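Local atomic coordinates of transcription regulator (Lactobacillus plantarum WCFS1, PDB entry 3CLK), a protein that probably regulates transcription as a LacI-like DNA-binding dimer whose periplasmic-binding-protein-like domain is likely to sense a small effector. Residues Q232-S237 with K276-L281; A192-A197 with I217-G222; A116-I121 with K148-E153. All coordinates share one frame; numbering follows the deposited sequence.

Interaction 1. Residues Q232-S237 with K276-L281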
loop_
_atom_site.group_PDB
_atom_site.type_symbol
_atom_site.label_atom_id
_atom_site.label_comp_id
_atom_site.label_asym_id
_atom_site.label_seq_id
_atom_site.Cartn_x
_atom_site.Cartn_y
_atom_site.Cartn_z
ATOM N N GLN B 232 -15.154 6.362 -7.768
ATOM C CA GLN B 232 -13.850 5.832 -8.140
ATOM C C GLN B 232 -13.130 6.903 -8.953
ATOM O O GLN B 232 -13.725 7.553 -9.813
ATOM C CB GLN B 232 -14.005 4.533 -8.936
ATOM C CG GLN B 232 -14.659 3.437 -8.110
ATOM C CD GLN B 232 -14.435 2.050 -8.672
ATOM O OE1 GLN B 232 -14.705 1.787 -9.844
ATOM N NE2 GLN B 232 -13.945 1.145 -7.828
ATOM N N LEU B 233 -11.844 7.073 -8.677
ATOM C CA LEU B 233 -11.033 8.106 -9.315
ATOM C C LEU B 233 -10.530 7.891 -10.736
ATOM O O LEU B 233 -9.884 6.884 -11.039
ATOM C CB LEU B 233 -9.826 8.415 -8.426
ATOM C CG LEU B 233 -10.062 9.089 -7.078
ATOM C CD1 LEU B 233 -8.854 8.854 -6.170
ATOM C CD2 LEU B 233 -10.304 10.575 -7.289
ATOM N N THR B 234 -10.825 8.857 -11.601
ATOM C CA THR B 234 -10.349 8.810 -12.967
ATOM C C THR B 234 -8.883 9.153 -12.795
ATOM O O THR B 234 -8.525 9.977 -11.942
ATOM C CB THR B 234 -11.026 9.870 -13.849
ATOM O OG1 THR B 234 -12.371 9.464 -14.110
ATOM C CG2 THR B 234 -10.290 10.030 -15.178
ATOM N N SER B 235 -8.025 8.541 -13.594
ATOM C CA SER B 235 -6.613 8.801 -13.417
ATOM C C SER B 235 -5.771 8.688 -14.662
ATOM O O SER B 235 -6.215 8.198 -15.703
ATOM C CB SER B 235 -6.055 7.819 -12.388
ATOM O OG SER B 235 -6.125 6.488 -12.888
ATOM N N ILE B 236 -4.544 9.180 -14.531
ATOM C CA ILE B 236 -3.539 9.075 -15.571
ATOM C C ILE B 236 -2.721 7.980 -14.914
ATOM O O ILE B 236 -2.027 8.212 -13.914
ATOM C CB ILE B 236 -2.712 10.366 -15.714
ATOM C CG1 ILE B 236 -3.605 11.491 -16.241
ATOM C CG2 ILE B 236 -1.536 10.134 -16.666
ATOM C CD1 ILE B 236 -4.295 11.170 -17.565
ATOM N N SER B 237 -2.840 6.772 -15.449
ATOM C CA SER B 237 -2.170 5.622 -14.872
ATOM C C SER B 237 -0.784 5.382 -15.425
ATOM O O SER B 237 -0.565 5.475 -16.633
ATOM C CB SER B 237 -3.036 4.383 -15.073
ATOM O OG SER B 237 -4.340 4.632 -14.580
ATOM N N LYS B 276 -15.106 7.411 -12.312
ATOM C CA LYS B 276 -16.319 8.169 -12.022
ATOM C C LYS B 276 -16.143 9.517 -11.329
ATOM O O LYS B 276 -17.116 10.090 -10.834
ATOM C CB LYS B 276 -17.258 7.290 -11.186
ATOM C CG LYS B 276 -17.751 6.056 -11.942
ATOM C CD LYS B 276 -18.582 6.464 -13.156
ATOM C CE LYS B 276 -19.016 5.256 -13.964
ATOM N NZ LYS B 276 -19.790 4.295 -13.130
ATOM N N SER B 277 -14.920 10.034 -11.314
ATOM C CA SER B 277 -14.647 11.295 -10.638
ATOM C C SER B 277 -14.568 12.531 -11.531
ATOM O O SER B 277 -14.204 13.607 -11.055
ATOM C CB SER B 277 -13.346 11.172 -9.840
ATOM O OG SER B 277 -12.246 11.005 -10.720
ATOM N N THR B 278 -14.893 12.384 -12.815
ATOM C CA THR B 278 -14.868 13.509 -13.750
ATOM C C THR B 278 -16.166 13.584 -14.546
ATOM O O THR B 278 -16.810 12.572 -14.783
ATOM C CB THR B 278 -13.697 13.411 -14.782
ATOM O OG1 THR B 278 -13.810 12.199 -15.539
ATOM C CG2 THR B 278 -12.348 13.433 -14.076
ATOM N N ALA B 279 -16.546 14.793 -14.941
ATOM C CA ALA B 279 -17.749 15.020 -15.742
ATOM C C ALA B 279 -17.571 16.331 -16.495
ATOM O O ALA B 279 -16.831 17.212 -16.042
ATOM C CB ALA B 279 -18.986 15.089 -14.851
ATOM N N ARG B 280 -18.228 16.469 -17.646
ATOM C CA ARG B 280 -18.102 17.711 -18.404
ATOM C C ARG B 280 -18.577 18.882 -17.549
ATOM O O ARG B 280 -19.483 18.733 -16.736
ATOM C CB ARG B 280 -18.917 17.661 -19.699
ATOM C CG ARG B 280 -18.411 16.666 -20.726
ATOM C CD ARG B 280 -18.937 17.039 -22.098
ATOM N NE ARG B 280 -18.397 18.329 -22.517
ATOM C CZ ARG B 280 -17.225 18.486 -23.123
ATOM N NH1 ARG B 280 -16.472 17.427 -23.396
ATOM N NH2 ARG B 280 -16.791 19.699 -23.426
ATOM N N LEU B 281 -17.963 20.045 -17.744
ATOM C CA LEU B 281 -18.316 21.233 -16.981
ATOM C C LEU B 281 -19.802 21.581 -17.079
ATOM O O LEU B 281 -20.451 21.693 -16.015
ATOM C CB LEU B 281 -17.475 22.420 -17.453
ATOM C CG LEU B 281 -17.731 23.730 -16.710
ATOM C CD1 LEU B 281 -17.299 23.587 -15.259
ATOM C CD2 LEU B 281 -16.972 24.860 -17.387
#
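Ser277 holds OG in the crowded position between its own backbone N and carbonyl carbon (chi1 66°), Thr278 holds OG1 in the same way, and Thr234 turns OG1 beside its backbone N, anti to the carbonyl carbon (chi1 -73°). These settings bring the three hydroxyls close together where 276-281 leaves as the C-terminal tail. The shortest bond between the segments joins side chain to main chain: Thr234 N donates to Ser277 OG over 2.7 Å in an almost straight line (175°). Ser277 OG also bonds to Ile217 O, so this buried hydroxyl links Thr234 to the neighbouring strand 216-219. One residue back, Lys276 N donates to Gln232 O at 2.9 Å, approaching from above the carbonyl plane. The threonines meet at about a right angle; Thr234 OG1 and Thr278 OG1 are joined by a weak 3.4 Å hydrogen bond. Thr278 CG2 packs against Thr234 CB at 3.8 Å. Thr234 OG1 has its stronger partner in Arg275 N. Leu233 CB points away from the tail, yet Leu233 CD2 grazes Ser277 OG at 4.0 Å and the side chain packs on Ile217. An alanine in place of Ser277 would remove the acceptor of Thr234 N and the hydroxyl partner of Ile217 O, and would probably loosen the tail against both strands. Gln232 NE2 bonds to Lys227 O, while the Gln232 side chain also packs on Tyr170 of the second subunit. The tail follows strand 271-273, which is antiparallel to 234-237, and crosses the beginnings of strands 234-237 and 216-219 in the mixed sheet of the C-terminal lobe, a fold consistent with the periplasmic-binding-protein-like family.

Interaction 2. Residues A192-A197 with I217-G222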
loop_
_atom_site.group_PDB
_atom_site.type_symbol
_atom_site.label_atom_id
_atom_site.label_comp_id
_atom_site.label_asym_id
_atom_site.label_seq_id
_atom_site.Cartn_x
_atom_site.Cartn_y
_atom_site.Cartn_z
ATOM N N ALA B 192 -1.710 15.146 -7.198
ATOM C CA ALA B 192 -0.331 14.697 -7.361
ATOM C C ALA B 192 -0.171 13.188 -7.259
ATOM O O ALA B 192 0.798 12.635 -7.764
ATOM C CB ALA B 192 0.568 15.387 -6.312
ATOM N N SER B 193 -1.119 12.527 -6.597
ATOM C CA SER B 193 -1.068 11.082 -6.411
ATOM C C SER B 193 -2.454 10.573 -6.016
ATOM O O SER B 193 -3.342 11.366 -5.687
ATOM C CB SER B 193 -0.070 10.724 -5.296
ATOM O OG SER B 193 -0.615 11.003 -4.012
ATOM N N ASP B 194 -2.632 9.254 -6.030
ATOM C CA ASP B 194 -3.922 8.682 -5.665
ATOM C C ASP B 194 -4.285 9.013 -4.218
ATOM O O ASP B 194 -5.433 9.330 -3.932
ATOM C CB ASP B 194 -3.942 7.158 -5.843
ATOM C CG ASP B 194 -3.647 6.715 -7.266
ATOM O OD1 ASP B 194 -3.897 7.474 -8.235
ATOM O OD2 ASP B 194 -3.186 5.571 -7.413
HETATM N N MSE B 195 -3.320 8.923 -3.299
HETATM C CA MSE B 195 -3.604 9.235 -1.898
HETATM C C MSE B 195 -3.947 10.722 -1.760
HETATM O O MSE B 195 -4.787 11.106 -0.945
HETATM C CB MSE B 195 -2.404 8.908 -0.993
HETATM C CG MSE B 195 -2.118 7.425 -0.827
HETATM SE SE MSE B 195 -3.689 6.512 -0.139
HETATM C CE MSE B 195 -3.931 7.489 1.505
ATOM N N THR B 196 -3.279 11.565 -2.537
ATOM C CA THR B 196 -3.561 12.997 -2.489
ATOM C C THR B 196 -4.992 13.218 -2.992
ATOM O O THR B 196 -5.756 13.999 -2.422
ATOM C CB THR B 196 -2.535 13.791 -3.344
ATOM O OG1 THR B 196 -1.250 13.734 -2.704
ATOM C CG2 THR B 196 -2.956 15.270 -3.484
ATOM N N ALA B 197 -5.369 12.497 -4.042
ATOM C CA ALA B 197 -6.711 12.620 -4.598
ATOM C C ALA B 197 -7.773 12.220 -3.580
ATOM O O ALA B 197 -8.844 12.823 -3.514
ATOM C CB ALA B 197 -6.834 11.753 -5.838
ATOM N N ILE B 217 -12.147 15.527 -10.418
ATOM C CA ILE B 217 -10.822 15.233 -9.877
ATOM C C ILE B 217 -10.132 14.194 -10.745
ATOM O O ILE B 217 -10.724 13.172 -11.066
ATOM C CB ILE B 217 -10.889 14.661 -8.439
ATOM C CG1 ILE B 217 -11.487 15.694 -7.482
ATOM C CG2 ILE B 217 -9.489 14.243 -7.990
ATOM C CD1 ILE B 217 -11.692 15.172 -6.069
ATOM N N VAL B 218 -8.885 14.472 -11.128
ATOM C CA VAL B 218 -8.080 13.548 -11.923
ATOM C C VAL B 218 -6.857 13.174 -11.079
ATOM O O VAL B 218 -6.083 14.044 -10.656
ATOM C CB VAL B 218 -7.591 14.188 -13.241
ATOM C CG1 VAL B 218 -6.641 13.240 -13.951
ATOM C CG2 VAL B 218 -8.791 14.502 -14.147
ATOM N N SER B 219 -6.679 11.880 -10.841
ATOM C CA SER B 219 -5.568 11.405 -10.038
ATOM C C SER B 219 -4.386 10.965 -10.899
ATOM O O SER B 219 -4.559 10.523 -12.033
ATOM C CB SER B 219 -6.040 10.233 -9.164
ATOM O OG SER B 219 -5.005 9.763 -8.325
ATOM N N ILE B 220 -3.179 11.112 -10.365
ATOM C CA ILE B 220 -1.981 10.674 -11.077
ATOM C C ILE B 220 -1.494 9.426 -10.352
ATOM O O ILE B 220 -1.407 9.420 -9.126
ATOM C CB ILE B 220 -0.860 11.735 -11.052
ATOM C CG1 ILE B 220 -1.262 12.938 -11.907
ATOM C CG2 ILE B 220 0.443 11.148 -11.615
ATOM C CD1 ILE B 220 -0.325 14.126 -11.732
ATOM N N ASP B 221 -1.209 8.386 -11.134
ATOM C CA ASP B 221 -0.712 7.075 -10.689
ATOM C C ASP B 221 -1.656 5.945 -11.102
ATOM O O ASP B 221 -1.250 5.039 -11.824
ATOM C CB ASP B 221 -0.448 7.023 -9.173
ATOM C CG ASP B 221 0.843 7.747 -8.777
ATOM O OD1 ASP B 221 1.747 7.896 -9.630
ATOM O OD2 ASP B 221 0.959 8.162 -7.609
ATOM N N GLY B 222 -2.908 5.997 -10.655
ATOM C CA GLY B 222 -3.867 4.963 -11.023
ATOM C C GLY B 222 -3.672 3.583 -10.411
ATOM O O GLY B 222 -3.876 2.564 -11.080
HETATM O O HOH W 1 2.667 10.171 -7.981
#
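Asp194, in the first turn of helix 194-206, turns CG beside its own backbone N (chi1 -59°) and sets its carboxylate beside Ser219 and the turn after it. OD1 takes two bonds from different sides: Ser219 OG donates on its anti lone pair at a very short 2.5 Å, and Gly222 N donates on its syn lone pair at 3.0 Å. Ser219 presents OG anti to its backbone N (chi1 -178°), while its CB rests 3.7 Å from Ala197 CB, about one helical turn after Asp194. OD2 of Asp194 accepts from Thr223 N, so both carboxylate oxygens grip the loop that follows the strand. Asp221 crosses Asp194 obliquely, the two carboxylate planes 86° apart. Asp221 CB lies 3.6 Å from both Asp194 OD1 and OD2, whereas Asp221 OD2 swings out along Ser193 and OD1 turns to Gln238. A water donates to both Ala192 O and Asp221 OD2, bridging the segments. Ser193 holds OG in the crowded position, where it N-caps the helix by accepting from Thr196 N, and it also bonds Tyr168 O; Ser193 CA makes a 3.2 Å C-H...O contact with Ile220 O. Ile220 lays CB against Ala192 O, and Ala197 CB meets Ile217 CG2. The contact thus ties the strand-to-helix turn of a beta-alpha-beta unit to the end of its second strand. With two donors on OD1, a third on OD2 and the helix N-terminus nearby, Asp194 is likely to stay ionised despite its burial and the like charge of Asp221.

Interaction 3. Residues A116-I121 with K148-E153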
loop_
_atom_site.group_PDB
_atom_site.type_symbol
_atom_site.label_atom_id
_atom_site.label_comp_id
_atom_site.label_asym_id
_atom_site.label_seq_id
_atom_site.Cartn_x
_atom_site.Cartn_y
_atom_site.Cartn_z
ATOM N N ALA B 116 -3.113 14.895 -17.865
ATOM C CA ALA B 116 -4.065 15.048 -16.766
ATOM C C ALA B 116 -4.884 16.324 -16.941
ATOM O O ALA B 116 -6.112 16.330 -16.790
ATOM C CB ALA B 116 -3.311 15.088 -15.424
ATOM N N THR B 117 -4.185 17.403 -17.264
ATOM C CA THR B 117 -4.814 18.699 -17.442
ATOM C C THR B 117 -5.698 18.762 -18.684
ATOM O O THR B 117 -6.817 19.278 -18.626
ATOM C CB THR B 117 -3.746 19.805 -17.498
ATOM O OG1 THR B 117 -2.884 19.683 -16.358
ATOM C CG2 THR B 117 -4.401 21.175 -17.483
ATOM N N ASN B 118 -5.208 18.241 -19.804
ATOM C CA ASN B 118 -6.000 18.252 -21.031
ATOM C C ASN B 118 -7.258 17.410 -20.884
ATOM O O ASN B 118 -8.280 17.701 -21.508
ATOM C CB ASN B 118 -5.170 17.751 -22.218
ATOM C CG ASN B 118 -4.319 18.848 -22.828
ATOM O OD1 ASN B 118 -3.368 18.580 -23.569
ATOM N ND2 ASN B 118 -4.668 20.095 -22.531
ATOM N N LEU B 119 -7.188 16.365 -20.064
ATOM C CA LEU B 119 -8.348 15.508 -19.847
ATOM C C LEU B 119 -9.509 16.369 -19.334
ATOM O O LEU B 119 -10.658 16.205 -19.767
ATOM C CB LEU B 119 -8.008 14.397 -18.844
ATOM C CG LEU B 119 -9.002 13.235 -18.692
ATOM C CD1 LEU B 119 -8.326 12.061 -17.994
ATOM C CD2 LEU B 119 -10.235 13.699 -17.917
ATOM N N LEU B 120 -9.214 17.289 -18.418
ATOM C CA LEU B 120 -10.244 18.175 -17.875
ATOM C C LEU B 120 -10.604 19.257 -18.898
ATOM O O LEU B 120 -11.779 19.579 -19.083
ATOM C CB LEU B 120 -9.763 18.827 -16.566
ATOM C CG LEU B 120 -9.562 17.882 -15.370
ATOM C CD1 LEU B 120 -8.902 18.620 -14.205
ATOM C CD2 LEU B 120 -10.904 17.325 -14.941
ATOM N N ILE B 121 -9.596 19.810 -19.568
ATOM C CA ILE B 121 -9.839 20.842 -20.571
ATOM C C ILE B 121 -10.768 20.311 -21.660
ATOM O O ILE B 121 -11.688 21.007 -22.093
ATOM C CB ILE B 121 -8.522 21.325 -21.225
ATOM C CG1 ILE B 121 -7.695 22.126 -20.212
ATOM C CG2 ILE B 121 -8.835 22.194 -22.438
ATOM C CD1 ILE B 121 -6.257 22.404 -20.667
ATOM N N LYS B 148 1.182 23.592 -16.813
ATOM C CA LYS B 148 1.224 24.973 -17.306
ATOM C C LYS B 148 1.211 25.047 -18.830
ATOM O O LYS B 148 0.712 26.010 -19.401
ATOM C CB LYS B 148 2.459 25.704 -16.763
ATOM C CG LYS B 148 2.387 26.019 -15.277
ATOM C CD LYS B 148 3.612 26.792 -14.796
ATOM C CE LYS B 148 3.544 26.996 -13.292
ATOM N NZ LYS B 148 4.690 27.788 -12.758
ATOM N N LYS B 149 1.771 24.035 -19.480
ATOM C CA LYS B 149 1.789 23.987 -20.935
ATOM C C LYS B 149 0.360 23.757 -21.431
ATOM O O LYS B 149 -0.108 24.442 -22.340
ATOM C CB LYS B 149 2.695 22.852 -21.422
ATOM C CG LYS B 149 2.729 22.702 -22.945
ATOM C CD LYS B 149 3.843 21.774 -23.413
ATOM C CE LYS B 149 3.652 20.337 -22.937
ATOM N NZ LYS B 149 4.722 19.427 -23.463
ATOM N N ALA B 150 -0.329 22.795 -20.820
ATOM C CA ALA B 150 -1.705 22.478 -21.191
ATOM C C ALA B 150 -2.571 23.718 -21.068
ATOM O O ALA B 150 -3.398 23.997 -21.939
ATOM C CB ALA B 150 -2.252 21.365 -20.302
ATOM N N LEU B 151 -2.366 24.473 -19.995
ATOM C CA LEU B 151 -3.131 25.692 -19.765
ATOM C C LEU B 151 -2.836 26.748 -20.827
ATOM O O LEU B 151 -3.750 27.393 -21.349
ATOM C CB LEU B 151 -2.823 26.266 -18.378
ATOM C CG LEU B 151 -3.276 25.431 -17.174
ATOM C CD1 LEU B 151 -3.167 26.272 -15.907
ATOM C CD2 LEU B 151 -4.713 24.970 -17.369
ATOM N N LYS B 152 -1.557 26.925 -21.144
ATOM C CA LYS B 152 -1.163 27.905 -22.143
ATOM C C LYS B 152 -1.698 27.563 -23.528
ATOM O O LYS B 152 -2.142 28.444 -24.259
ATOM C CB LYS B 152 0.361 28.035 -22.186
ATOM C CG LYS B 152 0.929 28.793 -20.995
ATOM C CD LYS B 152 0.479 30.252 -21.005
ATOM C CE LYS B 152 0.915 30.995 -19.742
ATOM N NZ LYS B 152 2.381 30.899 -19.501
ATOM N N GLU B 153 -1.655 26.285 -23.891
ATOM C CA GLU B 153 -2.152 25.857 -25.191
ATOM C C GLU B 153 -3.673 26.026 -25.277
ATOM O O GLU B 153 -4.245 26.081 -26.370
ATOM C CB GLU B 153 -1.750 24.408 -25.455
ATOM C CG GLU B 153 -0.253 24.230 -25.725
ATOM C CD GLU B 153 0.110 22.808 -26.091
ATOM O OE1 GLU B 153 -0.791 22.049 -26.497
ATOM O OE2 GLU B 153 1.301 22.446 -25.993
HETATM O O HOH W 2 -4.563 22.465 -23.730
HETATM O O HOH W 3 -3.352 21.027 -26.046
#
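Ala150 CB is the centre of this helix pair, directed at helix 109-121 and met there by three side chains, all with the same first-torsion setting, the branch (OG1, CG or CG1) anti to the carbonyl carbon. Thr117 (chi1 -52°) thereby turns CG2 anti to its backbone N, so that CB and CG2 both lie 3.5 Å from Ala150 CB; its OG1 folds back to Gly113 O in its own helix. Asn118 bends across until ND2 also lies 3.5 Å from Ala150 CB. Ile121 stretches CG1 and CD1 outward with chi2 168°, and CD1 ends 3.5 Å from Ala150 O. Leu151, extended in chi2, crosses Thr117 at about a right angle and sets CD2 against Thr117 CG2 at 3.8 Å. Two waters join the helices: one accepts from Asn118 ND2 and donates to Ala150 O, the other donates to Glu153 OE1, which is also bonded to Tyr114 OH, and weakly to Asn118 OD1. The axes approach to 8.9 Å at 34°, a separation suited to the small alanine and threonine between them. Such side-by-side, roughly parallel helices covering one face of the sheet are typical of the Rossmann-like lobe of periplasmic-binding-protein-like regulators.

Overall arrangement
All three contacts belong to one lobe, built on the mixed sheet in which strands 216-219 and 234-237 are neighbours. Interactions 1 and 2, with centres about 10 Å apart, join directly along these strands: Ile236 N lies 2.8 Å from Ser219 O, a probable hydrogen bond. Interaction 3 lies about 15 Å from interaction 1 and about 16 Å from interaction 2, centre to centre, on the sheet face opposite helix 194-206. Its helix 109-121 reaches both: Ala116 CA packs 3.6 Å from Ile236 CG1, and Leu120 CD2 lies 3.6 Å from Val218 CG2. Strand 216-219 is therefore sandwiched, Ser219 facing one helix layer and Val218 the other.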